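Local coordinates for protein transcriptional regulator Tm0710 (PDB 2A61) that probably binds DNA as a dimer and regulates transcription, as a winged helix-turn-helix protein of the MarR family, at residues 36-41 against 65-70. Sequence-based numbering, arbitrary orientation.
Sequences FDILQK and TGLVKR
Ile38 meets 65-70 through one atom, the terminal methyl CD1, which settles between Leu67 and Val68. Ile38 CD1 lies 3.9 Å from Leu67 CB and about as close to Leu67 CD1, so it meets both the root and one branch of the leucine. Val68 CG2 closes on Ile38 CD1 at 4.0 Å. Three approaches of nearly equal length to a single carbon, none shorter than van der Waals separation, indicate relaxed apolar packing. The extended outer torsion of Ile38 (chi2 167°) carries CD1 away from its own helix and spans much of the gap, since the closest CA atoms, those of Ile38 and Val68, are 8.1 Å apart. On the far side, Leu67 directs its CB at helix 33-45; Val68 contributes through CG2, which stands beside its backbone N (chi1 165° places CG1 opposite that nitrogen). The interface is small, 112 Å² summed over both segments, yet all three residues are buried.

Along 36-41, Phe36 packs on Ile101 of helix 95-119, Asp37 forms a salt bridge with Arg23 and touches Leu57 of helix 50-57, Leu39 and Gln40 also meet Ile101, and Lys41 touches Leu56 and forms a salt bridge with Glu45. Leu57 touches both Ile38 and Leu67, making the contact part of a three-helix core. In the MarR winged helix-turn-helix, helices 50-57 and 61-73 form the helix-turn-helix, the latter probably being the DNA-recognition helix; Ile38 packs helix 33-45 against the buried side of helix 61-73, the side carrying Leu67 and Val68, with the two-stranded wing 77-82 and 88-93 following in the chain.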
loop_
_atom_site.group_PDB
_atom_site.type_symbol
_atom_site.label_atom_id
_atom_site.label_comp_id
_atom_site.label_asym_id
_atom_site.label_seq_id
_atom_site.Cartn_x
_atom_site.Cartn_y
_atom_site.Cartn_z
ATOM N N PHE A 36 -9.633 -6.178 2.615
ATOM C CA PHE A 36 -9.123 -5.233 3.600
ATOM C C PHE A 36 -8.959 -3.807 3.041
ATOM O O PHE A 36 -9.237 -2.828 3.728
ATOM C CB PHE A 36 -7.763 -5.716 4.151
ATOM C CG PHE A 36 -7.171 -4.798 5.167
ATOM C CD1 PHE A 36 -7.789 -4.618 6.400
ATOM C CD2 PHE A 36 -5.989 -4.119 4.907
ATOM C CE1 PHE A 36 -7.230 -3.746 7.348
ATOM C CE2 PHE A 36 -5.444 -3.256 5.855
ATOM C CZ PHE A 36 -6.078 -3.085 7.061
ATOM N N ASP A 37 -8.503 -3.712 1.797
ATOM C CA ASP A 37 -8.383 -2.417 1.115
ATOM C C ASP A 37 -9.746 -1.676 1.023
ATOM O O ASP A 37 -9.793 -0.448 1.176
ATOM C CB ASP A 37 -7.815 -2.598 -0.284
ATOM C CG ASP A 37 -6.317 -2.909 -0.301
ATOM O OD1 ASP A 37 -5.547 -2.505 0.618
ATOM O OD2 ASP A 37 -5.924 -3.603 -1.271
ATOM N N ILE A 38 -10.826 -2.417 0.752
ATOM C CA ILE A 38 -12.187 -1.851 0.836
ATOM C C ILE A 38 -12.508 -1.391 2.259
ATOM O O ILE A 38 -13.005 -0.275 2.461
ATOM C CB ILE A 38 -13.267 -2.862 0.405
ATOM C CG1 ILE A 38 -13.118 -3.179 -1.097
ATOM C CG2 ILE A 38 -14.645 -2.387 0.816
ATOM C CD1 ILE A 38 -13.931 -4.368 -1.509
ATOM N N LEU A 39 -12.226 -2.240 3.240
ATOM C CA LEU A 39 -12.581 -1.910 4.634
ATOM C C LEU A 39 -11.801 -0.732 5.152
ATOM O O LEU A 39 -12.378 0.137 5.822
ATOM C CB LEU A 39 -12.338 -3.070 5.588
ATOM C CG LEU A 39 -13.236 -4.284 5.603
ATOM C CD1 LEU A 39 -12.648 -5.331 6.586
ATOM C CD2 LEU A 39 -14.638 -3.873 6.033
ATOM N N GLN A 40 -10.487 -0.695 4.871
ATOM C CA GLN A 40 -9.661 0.413 5.353
ATOM C C GLN A 40 -9.942 1.750 4.676
ATOM O O GLN A 40 -9.872 2.771 5.330
ATOM C CB GLN A 40 -8.152 0.078 5.387
ATOM C CG GLN A 40 -7.464 0.047 4.088
ATOM C CD GLN A 40 -5.926 0.058 4.241
ATOM O OE1 GLN A 40 -5.206 -0.334 3.329
ATOM N NE2 GLN A 40 -5.439 0.516 5.392
ATOM N N LYS A 41 -10.303 1.719 3.395
ATOM C CA LYS A 41 -10.765 2.909 2.685
ATOM C C LYS A 41 -12.020 3.520 3.300
ATOM O O LYS A 41 -12.073 4.743 3.508
ATOM C CB LYS A 41 -11.003 2.588 1.221
ATOM C CG LYS A 41 -11.465 3.754 0.381
ATOM C CD LYS A 41 -10.544 5.011 0.482
ATOM C CE LYS A 41 -9.087 4.770 0.036
ATOM N NZ LYS A 41 -8.140 5.971 0.200
ATOM N N THR A 65 -18.498 -6.663 -6.223
ATOM C CA THR A 65 -19.719 -7.276 -5.725
ATOM C C THR A 65 -19.403 -8.508 -4.947
ATOM O O THR A 65 -19.927 -8.677 -3.873
ATOM C CB THR A 65 -20.735 -7.648 -6.851
ATOM O OG1 THR A 65 -21.050 -6.472 -7.591
ATOM C CG2 THR A 65 -22.027 -8.202 -6.245
ATOM N N GLY A 66 -18.540 -9.382 -5.476
ATOM C CA GLY A 66 -18.149 -10.606 -4.736
ATOM C C GLY A 66 -17.452 -10.355 -3.404
ATOM O O GLY A 66 -17.756 -11.011 -2.380
ATOM N N LEU A 67 -16.504 -9.411 -3.413
ATOM C CA LEU A 67 -15.797 -9.011 -2.213
ATOM C C LEU A 67 -16.704 -8.420 -1.125
ATOM O O LEU A 67 -16.547 -8.747 0.028
ATOM C CB LEU A 67 -14.643 -8.012 -2.542
ATOM C CG LEU A 67 -13.569 -8.453 -3.568
ATOM C CD1 LEU A 67 -12.747 -7.262 -4.050
ATOM C CD2 LEU A 67 -12.635 -9.543 -2.934
ATOM N N VAL A 68 -17.571 -7.477 -1.515
ATOM C CA VAL A 68 -18.475 -6.752 -0.600
ATOM C C VAL A 68 -19.550 -7.703 -0.029
ATOM O O VAL A 68 -19.868 -7.654 1.145
ATOM C CB VAL A 68 -19.089 -5.558 -1.339
ATOM C CG1 VAL A 68 -20.288 -4.985 -0.582
ATOM C CG2 VAL A 68 -17.968 -4.453 -1.582
ATOM N N LYS A 69 -20.094 -8.553 -0.880
ATOM C CA LYS A 69 -21.150 -9.525 -0.464
ATOM C C LYS A 69 -20.710 -10.402 0.709
ATOM O O LYS A 69 -21.488 -10.670 1.622
ATOM C CB LYS A 69 -21.490 -10.402 -1.668
ATOM C CG LYS A 69 -22.424 -11.564 -1.433
ATOM C CD LYS A 69 -22.734 -12.288 -2.751
ATOM C CE LYS A 69 -21.480 -12.968 -3.365
ATOM N NZ LYS A 69 -21.746 -13.580 -4.694
ATOM N N ARG A 70 -19.450 -10.843 0.674
ATOM C CA ARG A 70 -18.872 -11.642 1.775
ATOM C C ARG A 70 -18.660 -10.782 3.017
ATOM O O ARG A 70 -18.924 -11.206 4.117
ATOM C CB ARG A 70 -17.519 -12.175 1.384
ATOM C CG ARG A 70 -17.502 -13.522 0.699
ATOM C CD ARG A 70 -15.976 -13.936 0.674
ATOM N NE ARG A 70 -15.447 -13.451 -0.576
ATOM C CZ ARG A 70 -14.173 -13.335 -0.893
ATOM N NH1 ARG A 70 -13.216 -13.639 -0.031
ATOM N NH2 ARG A 70 -13.886 -12.914 -2.098
#